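Local coordinates for YscQ-C, type III secretion protein (Yersinia pseudotuberculosis, PDB 3UEP) that is the C-terminal product of yscQ, made from an internal translation start, and assembles with full-length YscQ into a complex essential to type III secretion, at the interface of chains A and B. Numbering follows the deposited sequence. Chains: chain A/B, YscQ-C, type III secretion protein.

Contact 1 and contact 2 belong to one two-fold symmetric interface between the chains. The centres of their C-alpha atoms are about 12 Å apart. Both use strand 20-33 and strand 55-60 of chain B. Chain A moves on from strand 20-27 in contact 1 to strand 31-33, helix 34-39 and the residues after it in contact 2. Contact 1 is mainly strand pairing near the two-fold axis. Contact 2 adds an apolar packing zone further out, and symmetry gives each a twin. Together they suggest an intertwined dimer, in keeping with the FliN family.

Contact 1: the interface of chains A and B. Residues chain A 25-27; chain B 24-26, 59.
Strand 20-27 of chain A pairs antiparallel with strand 20-33 of chain B, and B:Leu59 of strand 55-60 comes in from one side. The pairing brings A:Glu26 opposite B:Glu26 and A:Val27 opposite B:Phe25. The backbone N of A:Val27 donates to the carbonyl O of B:Phe25 at 2.9 Å. This bond is nearly straight, 167° at the hydrogen. The side chains of these two residues cross at about a right angle. A:Val27 CG2 lies 3.6 Å from B:Phe25 O, so the valine methyl lies alongside the bonded carbonyl. The ring of B:Phe25 meets the A:Val27 backbone with its CD2 atom, 3.6 Å from A:Val27 O.

A:Glu26 carries the side-chain contact. With CG anti to its carbonyl carbon (chi1 -75°), its extended chain brings the carboxylate at its end to B:Ser24. The serine hydroxyl stands over the face of the carboxylate rather than in its plane, within reach of both oxygens. OE2 is 2.9 Å from B:Ser24 OG and OE1 is 3.1 Å from it. The hydroxyl can donate to one oxygen at a time, more plausibly OE1. The fit is overclose, so this detail is doubtful. B:Leu59 touches the same group with its CD1 methyl, 3.9 Å from A:Glu26 OE2.

B:Glu26 is turned another way, with CG anti to the backbone N (chi1 -170°). Its CG comes within 3.6 Å of A:Phe25 O. The two glutamates thus break the local symmetry in their side chains. Their OE2 atoms stay 5.1 Å apart, and this nearness may raise the ionisation cost of one of them. The site lies near the two-fold axis, where a strand of each FliN-type C-terminal domain meets its symmetry mate.

Contact 2: the interface of chains A and B. Residues chain A 32, 34, 37, 40, 46; chain B 21, 23, 58, 65, 89.
B:Val21 N donates to the carbonyl O of A:Leu32 at 2.9 Å. The return bond runs from A:Leu32 N to B:Val21 O at 3.0 Å. The pair joins strand 31-33 of chain A antiparallel to strand 20-33 of chain B and fixes the register there.

A:Leu37, on helix 34-39, is the apolar centre. Its CG lies anti to its carbonyl carbon (chi1 -80°), which directs the two methyls toward chain B. They go to different neighbours. CD1 meets the CG1 branch of B:Val21 at 3.6 Å, the two side chains crossing obliquely. CD1 also comes within 4.1 Å of the terminal methyl CD1 of B:Ile89. CD2 packs on B:Leu65 CD2 at 3.5 Å, with the side chains at about a right angle. The same methyl meets B:Val23 CG1 tip to tip at 3.9 Å.

B:Val23 uses its other branch as well. CG2 touches A:Leu32 CG at 3.7 Å, across the leucine rather than along it. The two methyls of B:Val23 therefore serve both the strand and the helix of chain A.

The rim is looser. A:Trp34 turns its six-membered ring, through CZ3, toward B:Ile89 CD1. A:Leu40 and A:Ile46 approach B:Leu58 CD2 with their CD1 methyls. The packing seats helix 34-39 of chain A against chain B, away from the two-fold axis. Its twin does the same with the chains exchanged. The site probably helps hold the YscQ-C dimer together as a unit of the secretion machinery.

Contact 1: the interface of chains A and B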
ATOM      1  N   PHE A  25      -0.280  -0.086  -4.564  1.00 33.23           N
ATOM      2  CA  PHE A  25      -1.268  -1.064  -4.109  1.00 31.64           C
ATOM      3  C   PHE A  25      -0.933  -1.458  -2.685  1.00 28.81           C
ATOM      4  O   PHE A  25       0.174  -1.906  -2.413  1.00 28.67           O
ATOM      5  CB  PHE A  25      -1.272  -2.312  -5.020  1.00 26.38           C
ATOM      6  CG  PHE A  25      -1.484  -1.991  -6.498  1.00 29.85           C
ATOM      7  CD1 PHE A  25      -2.763  -1.943  -7.036  1.00 23.94           C
ATOM      8  CD2 PHE A  25      -0.401  -1.713  -7.333  1.00 30.32           C
ATOM      9  CE1 PHE A  25      -2.964  -1.628  -8.383  1.00 31.41           C
ATOM     10  CE2 PHE A  25      -0.591  -1.392  -8.691  1.00 28.99           C
ATOM     11  CZ  PHE A  25      -1.874  -1.356  -9.217  1.00 27.40           C
ATOM     12  N   GLU A  26      -1.888  -1.296  -1.776  1.00 24.85           N
ATOM     13  CA  GLU A  26      -1.641  -1.529  -0.369  1.00 30.44           C
ATOM     14  C   GLU A  26      -2.589  -2.564   0.198  1.00 35.59           C
ATOM     15  O   GLU A  26      -3.759  -2.589  -0.165  1.00 32.70           O
ATOM     16  CB  GLU A  26      -1.824  -0.227   0.417  1.00 32.12           C
ATOM     17  CG  GLU A  26      -0.702   0.751   0.255  1.00 44.21           C
ATOM     18  CD  GLU A  26      -0.884   2.002   1.112  1.00 48.52           C
ATOM     19  OE1 GLU A  26      -1.987   2.202   1.672  1.00 50.31           O
ATOM     20  OE2 GLU A  26       0.087   2.780   1.225  1.00 49.89           O
ATOM     21  N   VAL A  27      -2.093  -3.390   1.118  1.00 34.62           N
ATOM     22  CA  VAL A  27      -2.940  -4.377   1.780  1.00 36.05           C
ATOM     23  C   VAL A  27      -2.838  -4.265   3.294  1.00 30.27           C
ATOM     24  O   VAL A  27      -1.825  -3.836   3.828  1.00 26.26           O
ATOM     25  CB  VAL A  27      -2.549  -5.812   1.394  1.00 30.65           C
ATOM     26  CG1 VAL A  27      -2.803  -6.038  -0.061  1.00 44.93           C
ATOM     27  CG2 VAL A  27      -1.079  -6.046   1.713  1.00 29.05           C
TER
ATOM     28  N   SER B  24       1.204   1.527   6.220  1.00 50.44           N
ATOM     29  CA  SER B  24       0.779   0.797   5.018  1.00 51.01           C
ATOM     30  C   SER B  24       1.704  -0.367   4.645  1.00 39.91           C
ATOM     31  O   SER B  24       2.912  -0.312   4.861  1.00 37.58           O
ATOM     32  CB  SER B  24       0.699   1.751   3.826  1.00 55.53           C
ATOM     33  OG  SER B  24      -0.134   2.860   4.099  1.00 66.09           O
ATOM     34  N   PHE B  25       1.138  -1.406   4.051  1.00 33.12           N
ATOM     35  CA  PHE B  25       1.948  -2.459   3.462  1.00 25.01           C
ATOM     36  C   PHE B  25       1.760  -2.477   1.978  1.00 29.10           C
ATOM     37  O   PHE B  25       0.742  -2.953   1.471  1.00 31.24           O
ATOM     38  CB  PHE B  25       1.596  -3.820   4.063  1.00 34.12           C
ATOM     39  CG  PHE B  25       1.759  -3.850   5.548  1.00 35.08           C
ATOM     40  CD1 PHE B  25       2.973  -4.209   6.122  1.00 32.84           C
ATOM     41  CD2 PHE B  25       0.725  -3.437   6.368  1.00 28.83           C
ATOM     42  CE1 PHE B  25       3.127  -4.213   7.488  1.00 37.95           C
ATOM     43  CE2 PHE B  25       0.881  -3.445   7.736  1.00 50.46           C
ATOM     44  CZ  PHE B  25       2.087  -3.831   8.295  1.00 45.36           C
ATOM     45  N   GLU B  26       2.759  -1.958   1.279  1.00 28.44           N
ATOM     46  CA  GLU B  26       2.664  -1.771  -0.158  1.00 30.77           C
ATOM     47  C   GLU B  26       3.162  -3.016  -0.892  1.00 33.37           C
ATOM     48  O   GLU B  26       4.328  -3.405  -0.763  1.00 33.51           O
ATOM     49  CB  GLU B  26       3.468  -0.516  -0.552  1.00 24.57           C
ATOM     50  CG  GLU B  26       3.275  -0.051  -1.976  1.00 36.92           C
ATOM     51  CD  GLU B  26       4.214   1.084  -2.338  1.00 40.24           C
ATOM     52  OE1 GLU B  26       5.340   0.793  -2.780  1.00 47.09           O
ATOM     53  OE2 GLU B  26       3.842   2.260  -2.168  1.00 37.33           O
ATOM     54  N   LEU B  59       5.245   1.191   5.201  1.00 37.10           N
ATOM     55  CA  LEU B  59       5.235   2.639   5.171  1.00 41.66           C
ATOM     56  C   LEU B  59       4.499   3.165   6.397  1.00 47.70           C
ATOM     57  O   LEU B  59       3.521   2.573   6.831  1.00 52.89           O
ATOM     58  CB  LEU B  59       4.527   3.114   3.905  1.00 37.52           C
ATOM     59  CG  LEU B  59       4.949   2.501   2.568  1.00 30.56           C
ATOM     60  CD1 LEU B  59       3.974   2.927   1.484  1.00 30.58           C
ATOM     61  CD2 LEU B  59       6.350   2.929   2.203  1.00 32.37           C
TER

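Contact 2: the interface of chains A and B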
ATOM      1  N   LEU A  32      -0.682   0.635  13.717  1.00 56.09           N
ATOM      2  CA  LEU A  32       0.118   0.009  14.773  1.00 41.70           C
ATOM      3  C   LEU A  32       0.457   1.073  15.813  1.00 39.78           C
ATOM      4  O   LEU A  32       0.828   2.196  15.456  1.00 34.97           O
ATOM      5  CB  LEU A  32       1.422  -0.565  14.206  1.00 37.22           C
ATOM      6  CG  LEU A  32       1.306  -1.703  13.185  1.00 40.30           C
ATOM      7  CD1 LEU A  32       2.669  -2.150  12.707  1.00 40.54           C
ATOM      8  CD2 LEU A  32       0.559  -2.861  13.774  1.00 34.11           C
ATOM      9  N   TRP A  34       2.898   2.678  18.909  1.00 33.95           N
ATOM     10  CA  TRP A  34       4.346   2.859  18.960  1.00 25.76           C
ATOM     11  C   TRP A  34       5.072   1.703  19.626  1.00 18.42           C
ATOM     12  O   TRP A  34       6.152   1.317  19.178  1.00 23.23           O
ATOM     13  CB  TRP A  34       4.730   4.175  19.651  1.00 27.93           C
ATOM     14  CG  TRP A  34       6.219   4.351  19.728  1.00 22.88           C
ATOM     15  CD1 TRP A  34       7.011   4.137  20.810  1.00 23.09           C
ATOM     16  CD2 TRP A  34       7.091   4.744  18.657  1.00 28.67           C
ATOM     17  NE1 TRP A  34       8.327   4.374  20.485  1.00 40.44           N
ATOM     18  CE2 TRP A  34       8.401   4.743  19.165  1.00 32.24           C
ATOM     19  CE3 TRP A  34       6.890   5.078  17.310  1.00 40.11           C
ATOM     20  CZ2 TRP A  34       9.508   5.093  18.385  1.00 38.23           C
ATOM     21  CZ3 TRP A  34       7.993   5.421  16.537  1.00 41.23           C
ATOM     22  CH2 TRP A  34       9.280   5.433  17.077  1.00 38.31           C
ATOM     23  N   LEU A  37       5.565  -0.691  16.826  1.00 20.36           N
ATOM     24  CA  LEU A  37       6.569  -0.281  15.828  1.00 20.81           C
ATOM     25  C   LEU A  37       7.976  -0.334  16.374  1.00 27.57           C
ATOM     26  O   LEU A  37       8.903  -0.762  15.683  1.00 30.59           O
ATOM     27  CB  LEU A  37       6.328   1.148  15.316  1.00 26.68           C
ATOM     28  CG  LEU A  37       5.295   1.509  14.251  1.00 35.49           C
ATOM     29  CD1 LEU A  37       5.431   2.980  13.942  1.00 36.99           C
ATOM     30  CD2 LEU A  37       5.503   0.717  12.994  1.00 36.95           C
ATOM     31  N   LEU A  40       9.516  -3.792  16.509  1.00 37.94           N
ATOM     32  CA  LEU A  40       9.772  -4.486  15.247  1.00 33.62           C
ATOM     33  C   LEU A  40      11.261  -4.735  15.030  1.00 33.60           C
ATOM     34  O   LEU A  40      12.093  -3.881  15.336  1.00 29.76           O
ATOM     35  CB  LEU A  40       9.189  -3.710  14.073  1.00 29.02           C
ATOM     36  CG  LEU A  40       7.658  -3.674  14.028  1.00 27.88           C
ATOM     37  CD1 LEU A  40       7.212  -2.971  12.755  1.00 28.86           C
ATOM     38  CD2 LEU A  40       7.090  -5.093  14.089  1.00 19.03           C
ATOM     39  N   ILE A  46       3.771  -9.852  11.377  1.00 34.99           N
ATOM     40  CA  ILE A  46       2.645  -8.966  11.552  1.00 30.76           C
ATOM     41  C   ILE A  46       1.456  -9.576  10.862  1.00 32.19           C
ATOM     42  O   ILE A  46       1.521  -9.950   9.686  1.00 32.39           O
ATOM     43  CB  ILE A  46       2.872  -7.581  10.939  1.00 28.21           C
ATOM     44  CG1 ILE A  46       4.078  -6.906  11.575  1.00 20.39           C
ATOM     45  CG2 ILE A  46       1.630  -6.702  11.126  1.00 22.58           C
ATOM     46  CD1 ILE A  46       4.398  -5.525  10.918  1.00 24.04           C
TER
ATOM     47  N   VAL B  21      -0.085   4.908  15.003  1.00 30.17           N
ATOM     48  CA  VAL B  21       0.624   5.285  13.802  1.00 32.11           C
ATOM     49  C   VAL B  21      -0.015   4.623  12.565  1.00 44.17           C
ATOM     50  O   VAL B  21      -0.254   3.409  12.544  1.00 35.30           O
ATOM     51  CB  VAL B  21       2.082   4.827  13.911  1.00 29.91           C
ATOM     52  CG1 VAL B  21       2.870   5.157  12.642  1.00 33.77           C
ATOM     53  CG2 VAL B  21       2.726   5.451  15.136  1.00 34.76           C
ATOM     54  N   VAL B  23       0.193   2.881   9.311  1.00 37.67           N
ATOM     55  CA  VAL B  23       1.204   2.088   8.609  1.00 41.95           C
ATOM     56  C   VAL B  23       0.644   1.294   7.410  1.00 58.37           C
ATOM     57  O   VAL B  23      -0.265   0.464   7.571  1.00 60.64           O
ATOM     58  CB  VAL B  23       1.866   1.075   9.546  1.00 44.15           C
ATOM     59  CG1 VAL B  23       2.517   1.788  10.753  1.00 41.91           C
ATOM     60  CG2 VAL B  23       0.840   0.041   9.997  1.00 41.74           C
ATOM     61  N   LEU B  58       6.990  -1.523   4.046  1.00 25.62           N
ATOM     62  CA  LEU B  58       6.269  -0.981   5.187  1.00 32.07           C
ATOM     63  C   LEU B  58       6.383   0.516   5.185  1.00 33.56           C
ATOM     64  O   LEU B  58       7.485   1.052   5.213  1.00 38.23           O
ATOM     65  CB  LEU B  58       6.886  -1.460   6.491  1.00 37.36           C
ATOM     66  CG  LEU B  58       6.425  -2.786   7.062  1.00 51.54           C
ATOM     67  CD1 LEU B  58       7.026  -3.951   6.254  1.00 44.93           C
ATOM     68  CD2 LEU B  58       6.819  -2.830   8.536  1.00 53.68           C
ATOM     69  N   LEU B  65       9.643   2.482   6.042  1.00 35.30           N
ATOM     70  CA  LEU B  65      10.087   2.003   7.361  1.00 43.33           C
ATOM     71  C   LEU B  65      10.944   0.731   7.278  1.00 38.85           C
ATOM     72  O   LEU B  65      11.819   0.483   8.118  1.00 30.50           O
ATOM     73  CB  LEU B  65       8.864   1.672   8.215  1.00 48.69           C
ATOM     74  CG  LEU B  65       8.835   2.159   9.654  1.00 61.80           C
ATOM     75  CD1 LEU B  65       8.622   3.660   9.687  1.00 70.45           C
ATOM     76  CD2 LEU B  65       7.716   1.461  10.386  1.00 66.79           C
ATOM     77  N   ILE B  89       9.321   9.959  11.852  1.00 50.53           N
ATOM     78  CA  ILE B  89       7.867   9.951  11.874  1.00 43.27           C
ATOM     79  C   ILE B  89       7.295  11.189  12.581  1.00 52.24           C
ATOM     80  O   ILE B  89       7.772  11.592  13.644  1.00 52.65           O
ATOM     81  CB  ILE B  89       7.362   8.666  12.545  1.00 46.31           C
ATOM     82  CG1 ILE B  89       7.711   7.460  11.670  1.00 62.65           C
ATOM     83  CG2 ILE B  89       5.866   8.733  12.777  1.00 51.11           C
ATOM     84  CD1 ILE B  89       7.469   6.103  12.329  1.00 63.06           C
TER